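Local coordinates for putative ABC transporter, periplasmic binding protein, amino acid (Neisseria gonorrhoeae, PDB 2YLN), which probably captures L-cystine in the periplasm and delivers it to an ABC transporter for uptake into the cell, at residues Val61-Thr66 and Gly77-Tyr82; Ser107-Leu112 and Asn122-Thr127. The protein carries 1 engineered substitution. All blocks are in the same frame, centred on the assembly; numbering follows the deposited sequence. Where two conformers were deposited one is given.

Interactions 1 and 2 meet where the amide N of E64 probably hydrogen-bonds OD1 of N122 at 2.8 Å, with CE of M108 packed 3.5 Å from C of T63. Their centres lie 14 Å apart. Solute receptors of this kind commonly build their binding cleft from loops that follow the strands of a lobe, and these two neighbouring parts of the chain illustrate it. Each contact also receives one half of the ligand: E64 of interaction 1 holds the cysteine of chain C, and Q123 of interaction 2 holds that of chain B. SG of the chain B cysteine lies 2.1 Å from SG of the chain C cysteine, a disulfide distance that makes the pair one cystine.

Interaction 1: Val61-Thr66 and Gly77-Tyr82; sequences VGTEGT and GKLTGY. With CYS (cysteine), chain C.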
loop_
_atom_site.group_PDB
_atom_site.type_symbol
_atom_site.label_atom_id
_atom_site.label_comp_id
_atom_site.label_asym_id
_atom_site.label_seq_id
_atom_site.Cartn_x
_atom_site.Cartn_y
_atom_site.Cartn_z
ATOM N N VAL A 61 10.008 -10.290 0.026
ATOM C CA VAL A 61 8.862 -9.405 -0.096
ATOM C C VAL A 61 9.270 -7.993 0.222
ATOM O O VAL A 61 9.704 -7.727 1.348
ATOM C CB VAL A 61 7.691 -9.853 0.778
ATOM C CG1 VAL A 61 6.506 -8.894 0.662
ATOM C CG2 VAL A 61 7.314 -11.284 0.459
ATOM N N GLY A 62 9.077 -7.065 -0.694
ATOM C CA GLY A 62 9.280 -5.672 -0.419
ATOM C C GLY A 62 8.065 -5.048 0.277
ATOM O O GLY A 62 6.918 -5.287 -0.097
ATOM N N THR A 63 8.369 -4.263 1.311
ATOM C CA THR A 63 7.345 -3.555 2.074
ATOM C C THR A 63 8.002 -2.410 2.794
ATOM O O THR A 63 9.209 -2.442 3.033
ATOM C CB THR A 63 6.637 -4.573 3.047
ATOM O OG1 THR A 63 5.384 -4.039 3.488
ATOM C CG2 THR A 63 7.457 -4.890 4.250
ATOM N N GLU A 64 7.263 -1.392 3.157
ATOM C CA GLU A 64 7.863 -0.192 3.779
ATOM C C GLU A 64 8.253 -0.368 5.205
ATOM O O GLU A 64 9.318 0.085 5.621
ATOM C CB GLU A 64 6.939 1.020 3.677
ATOM C CG GLU A 64 6.743 1.599 2.267
ATOM C CD GLU A 64 5.795 2.758 2.290
ATOM O OE1 GLU A 64 4.573 2.485 2.250
ATOM O OE2 GLU A 64 6.224 3.907 2.471
ATOM N N GLY A 65 7.344 -0.897 6.036
ATOM C CA GLY A 65 7.577 -0.957 7.464
ATOM C C GLY A 65 7.359 0.364 8.185
ATOM O O GLY A 65 7.611 0.415 9.389
ATOM N N THR A 66 6.852 1.379 7.498
ATOM C CA THR A 66 6.699 2.739 8.012
ATOM C C THR A 66 5.338 3.316 7.654
ATOM O O THR A 66 5.158 4.545 7.543
ATOM C CB THR A 66 7.802 3.612 7.485
ATOM O OG1 THR A 66 7.728 3.619 6.057
ATOM C CG2 THR A 66 9.193 3.141 7.905
ATOM N N GLY A 77 8.735 -3.433 18.379
ATOM C CA GLY A 77 9.593 -3.479 17.249
ATOM C C GLY A 77 9.255 -4.536 16.228
ATOM O O GLY A 77 9.960 -4.679 15.231
ATOM N N LYS A 78 8.146 -5.264 16.438
ATOM C CA LYS A 78 7.718 -6.357 15.525
ATOM C C LYS A 78 7.201 -5.738 14.225
ATOM O O LYS A 78 6.315 -4.892 14.254
ATOM C CB LYS A 78 6.609 -7.257 16.137
ATOM C CG LYS A 78 6.052 -8.369 15.176
ATOM C CD LYS A 78 4.791 -9.035 15.722
ATOM C CE LYS A 78 4.140 -9.932 14.677
ATOM N NZ LYS A 78 2.831 -10.446 15.100
ATOM N N LEU A 79 7.672 -6.200 13.064
ATOM C CA LEU A 79 7.035 -5.876 11.767
ATOM C C LEU A 79 5.673 -6.539 11.697
ATOM O O LEU A 79 5.586 -7.765 11.789
ATOM C CB LEU A 79 7.940 -6.256 10.659
ATOM C CG LEU A 79 7.385 -5.923 9.261
ATOM C CD1 LEU A 79 7.345 -4.390 8.981
ATOM C CD2 LEU A 79 8.204 -6.618 8.181
ATOM N N THR A 80 4.657 -5.742 11.498
ATOM C CA THR A 80 3.283 -6.200 11.420
ATOM C C THR A 80 2.544 -5.257 10.500
ATOM O O THR A 80 3.133 -4.601 9.658
ATOM C CB THR A 80 2.729 -6.316 12.819
ATOM O OG1 THR A 80 1.425 -6.938 12.806
ATOM C CG2 THR A 80 2.608 -5.024 13.542
ATOM N N GLY A 81 1.212 -5.243 10.603
ATOM C CA GLY A 81 0.339 -4.540 9.696
ATOM C C GLY A 81 -0.401 -5.521 8.795
ATOM O O GLY A 81 0.047 -6.626 8.561
ATOM N N TYR A 82 -1.521 -5.045 8.250
ATOM C CA TYR A 82 -2.381 -5.943 7.464
ATOM C C TYR A 82 -1.636 -6.615 6.340
ATOM O O TYR A 82 -1.732 -7.837 6.181
ATOM C CB TYR A 82 -3.565 -5.119 6.926
ATOM C CG TYR A 82 -4.536 -5.972 6.120
ATOM C CD1 TYR A 82 -5.486 -6.706 6.797
ATOM C CD2 TYR A 82 -4.547 -5.997 4.753
ATOM C CE1 TYR A 82 -6.417 -7.440 6.081
ATOM C CE2 TYR A 82 -5.457 -6.719 4.043
ATOM C CZ TYR A 82 -6.422 -7.440 4.711
ATOM O OH TYR A 82 -7.400 -8.169 4.068
HETATM N N CYS C . 3.167 4.838 2.370
HETATM C CA CYS C . 3.666 5.664 1.244
HETATM C C CYS C . 2.907 7.002 1.272
HETATM O O CYS C . 2.080 7.181 2.203
HETATM C CB CYS C . 3.425 4.959 -0.064
HETATM S SG CYS C . 1.620 4.751 -0.394
HETATM O OXT CYS C . 3.190 7.779 0.381
#
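The hydroxyl oxygen OG1 of T63 is gripped by several groups: it hydrogen-bonds OG1 of T71 and the carbonyl O of A121, and T71 OG1 also takes the amide N of G65. Through these bonds the end of strand 58-63 is joined to strand 71-73 and to the residue just past strand 119-120, and T71 also holds the turn at G65. The methyl of the same threonine is left for apolar contact. T63 CG2 faces CD2 of L79 at 4.4 Å, loose van der Waals packing.

The other branch of L79 makes the closer approach, its CD1 standing 3.8 Å from the CA of G65. With CG anti to the backbone N (chi1 -178°), L79 projects its fork toward the 61-66 segment, one methyl reaching the glycine and the other the threonine. G65 adopts a positive phi of 78°, a value favourable to glycine, and CD1 lies against its bare CA. F100 of strand 97-102 touches both T63 and L79, and V84 of helix 82-94 packs on the leucine too.

E64, between the two packed residues, turns its side chain the other way. Its CG lies beside the backbone N (chi1 -69°) and the chain runs on extended, carrying the carboxylate to the amino N of the chain C cysteine. E64 OE1 accepts from that N at 2.7 Å. The second oxygen, OE2, makes only a weak bond to the same N, at 3.2 Å, giving an unequal two-pronged grip. The carboxylate's negative charge should favour a protonated, positive amine. S170 and N209 also hydrogen-bond this cysteine, and W105 touches the E64 side chain.

The principle is a division of labour: T63 and G65 pack on L79 while E64, between them, reaches the ligand, as expected in the cleft of a family 3 solute-binding protein.

Interaction 2: Ser107-Leu112 and Asn122-Thr127; sequences SMMAGL and NQVGLT. With CYS (cysteine), chain B.
Van der Waals contacts between M108 and N122, and between M109 and V124, join helix 108-114 to the loop after strand 119-120. The M108 side chain leaves with CG anti to the backbone N (chi1 -169°), then bends twice, bringing its terminal CE 3.8 Å from OD1 of N122. The two side chains cross obliquely, and the methyl packs against an oxygen that hydrogen-bonds the amide of E64 and, weakly, T63 OG1. One residue on, M109 makes the apolar pair, curling its CE to 4.3 Å from CG1 of V124. I243 of strand 238-245 touches both M109 and V124, and F117 packs on M108.

Polar contacts go to the ligand through the loop backbone. Q123 presents its carbonyl O to the amino N of the chain B cysteine, which donates at 2.8 Å. The carbonyl O of N122 lies 3.3 Å from the cysteine CB, and ND2 of N122 is 3.5 Å from SG, one of the two sulfurs of the disulfide.

Charge enters with R131, whose NH1 hydrogen-bonds this cysteine and also the carbonyl O of G125, linking the loop to helix 129-134, while N174 N supplies a further bond. The loop and R131 line one side of the two-lobed cleft characteristic of periplasmic binding proteins, here closed around cystine, with helix 108-114 packed against the loop.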
loop_
_atom_site.group_PDB
_atom_site.type_symbol
_atom_site.label_atom_id
_atom_site.label_comp_id
_atom_site.label_asym_id
_atom_site.label_seq_id
_atom_site.Cartn_x
_atom_site.Cartn_y
_atom_site.Cartn_z
ATOM N N SER A 107 11.634 3.681 -3.919
ATOM C CA SER A 107 12.500 2.627 -4.397
ATOM C C SER A 107 11.749 1.303 -4.650
ATOM O O SER A 107 12.359 0.328 -5.080
ATOM C CB SER A 107 13.660 2.353 -3.456
ATOM O OG SER A 107 14.492 3.498 -3.331
ATOM N N MET A 108 10.465 1.245 -4.281
ATOM C CA MET A 108 9.774 -0.043 -4.190
ATOM C C MET A 108 9.572 -0.727 -5.535
ATOM O O MET A 108 9.972 -1.867 -5.731
ATOM C CB MET A 108 8.455 0.132 -3.459
ATOM C CG MET A 108 7.807 -1.186 -3.096
ATOM S SD MET A 108 8.617 -2.015 -1.673
ATOM C CE MET A 108 8.057 -0.914 -0.343
ATOM N N MET A 109 8.891 -0.046 -6.451
ATOM C CA MET A 109 8.563 -0.682 -7.728
ATOM C C MET A 109 9.788 -0.794 -8.610
ATOM O O MET A 109 9.942 -1.792 -9.304
ATOM C CB MET A 109 7.378 0.026 -8.413
ATOM C CG MET A 109 6.147 0.110 -7.538
ATOM S SD MET A 109 5.639 -1.430 -6.685
ATOM C CE MET A 109 5.174 -2.454 -8.051
ATOM N N ALA A 110 10.724 0.159 -8.498
ATOM C CA ALA A 110 12.006 0.019 -9.133
ATOM C C ALA A 110 12.732 -1.223 -8.614
ATOM O O ALA A 110 13.391 -1.963 -9.361
ATOM C CB ALA A 110 12.845 1.287 -8.959
ATOM N N GLY A 111 12.670 -1.429 -7.320
ATOM C CA GLY A 111 13.267 -2.578 -6.703
ATOM C C GLY A 111 12.695 -3.883 -7.194
ATOM O O GLY A 111 13.425 -4.852 -7.448
ATOM N N LEU A 112 11.379 -3.945 -7.353
ATOM C CA LEU A 112 10.756 -5.144 -7.859
ATOM C C LEU A 112 11.288 -5.443 -9.255
ATOM O O LEU A 112 11.690 -6.556 -9.552
ATOM C CB LEU A 112 9.227 -4.994 -7.857
ATOM C CG LEU A 112 8.460 -6.243 -8.332
ATOM C CD1 LEU A 112 8.786 -7.451 -7.512
ATOM C CD2 LEU A 112 6.985 -5.949 -8.328
ATOM N N ASN A 122 2.269 -3.994 -0.332
ATOM C CA ASN A 122 2.300 -2.630 0.157
ATOM C C ASN A 122 1.164 -1.781 -0.417
ATOM O O ASN A 122 1.363 -0.677 -0.919
ATOM C CB ASN A 122 3.633 -1.992 -0.161
ATOM C CG ASN A 122 4.064 -0.958 0.861
ATOM O OD1 ASN A 122 4.911 -1.256 1.694
ATOM N ND2 ASN A 122 3.515 0.241 0.834
ATOM N N GLN A 123 -0.082 -2.314 -0.340
ATOM C CA GLN A 123 -1.246 -1.570 -0.787
ATOM C C GLN A 123 -1.094 -1.092 -2.246
ATOM O O GLN A 123 -1.493 0.027 -2.585
ATOM C CB GLN A 123 -1.593 -0.427 0.143
ATOM C CG GLN A 123 -2.112 -0.891 1.506
ATOM C CD GLN A 123 -3.442 -1.584 1.364
ATOM O OE1 GLN A 123 -4.412 -0.969 0.899
ATOM N NE2 GLN A 123 -3.533 -2.867 1.677
ATOM N N VAL A 124 -0.627 -1.995 -3.096
ATOM C CA VAL A 124 -0.404 -1.667 -4.499
ATOM C C VAL A 124 -1.461 -2.305 -5.404
ATOM O O VAL A 124 -1.687 -3.499 -5.350
ATOM C CB VAL A 124 1.025 -2.143 -4.980
ATOM C CG1 VAL A 124 1.287 -1.801 -6.391
ATOM C CG2 VAL A 124 2.073 -1.517 -4.089
ATOM N N GLY A 125 -2.010 -1.477 -6.271
ATOM C CA GLY A 125 -2.742 -1.918 -7.453
ATOM C C GLY A 125 -1.987 -1.490 -8.704
ATOM O O GLY A 125 -1.034 -0.709 -8.688
ATOM N N LEU A 126 -2.466 -1.984 -9.865
ATOM C CA LEU A 126 -1.865 -1.663 -11.154
ATOM C C LEU A 126 -2.523 -0.437 -11.692
ATOM O O LEU A 126 -3.305 -0.457 -12.646
ATOM C CB LEU A 126 -1.918 -2.872 -12.108
ATOM C CG LEU A 126 -1.405 -4.165 -11.568
ATOM C CD1 LEU A 126 -1.550 -5.271 -12.647
ATOM C CD2 LEU A 126 0.066 -3.984 -11.080
ATOM N N THR A 127 -2.207 0.715 -11.077
ATOM C CA THR A 127 -2.903 1.974 -11.206
ATOM C C THR A 127 -2.250 2.943 -12.185
ATOM O O THR A 127 -2.635 4.133 -12.209
ATOM C CB THR A 127 -3.119 2.570 -9.836
ATOM O OG1 THR A 127 -1.878 2.545 -9.103
ATOM C CG2 THR A 127 -4.203 1.885 -9.081
HETATM N N CYS B . -0.908 2.733 -2.815
HETATM C CA CYS B . 0.477 3.138 -3.132
HETATM C C CYS B . 0.798 2.876 -4.604
HETATM O O CYS B . 0.195 1.923 -5.142
HETATM C CB CYS B . 1.482 2.371 -2.267
HETATM S SG CYS B . 1.308 2.674 -0.510
HETATM O OXT CYS B . 1.660 3.595 -5.148
#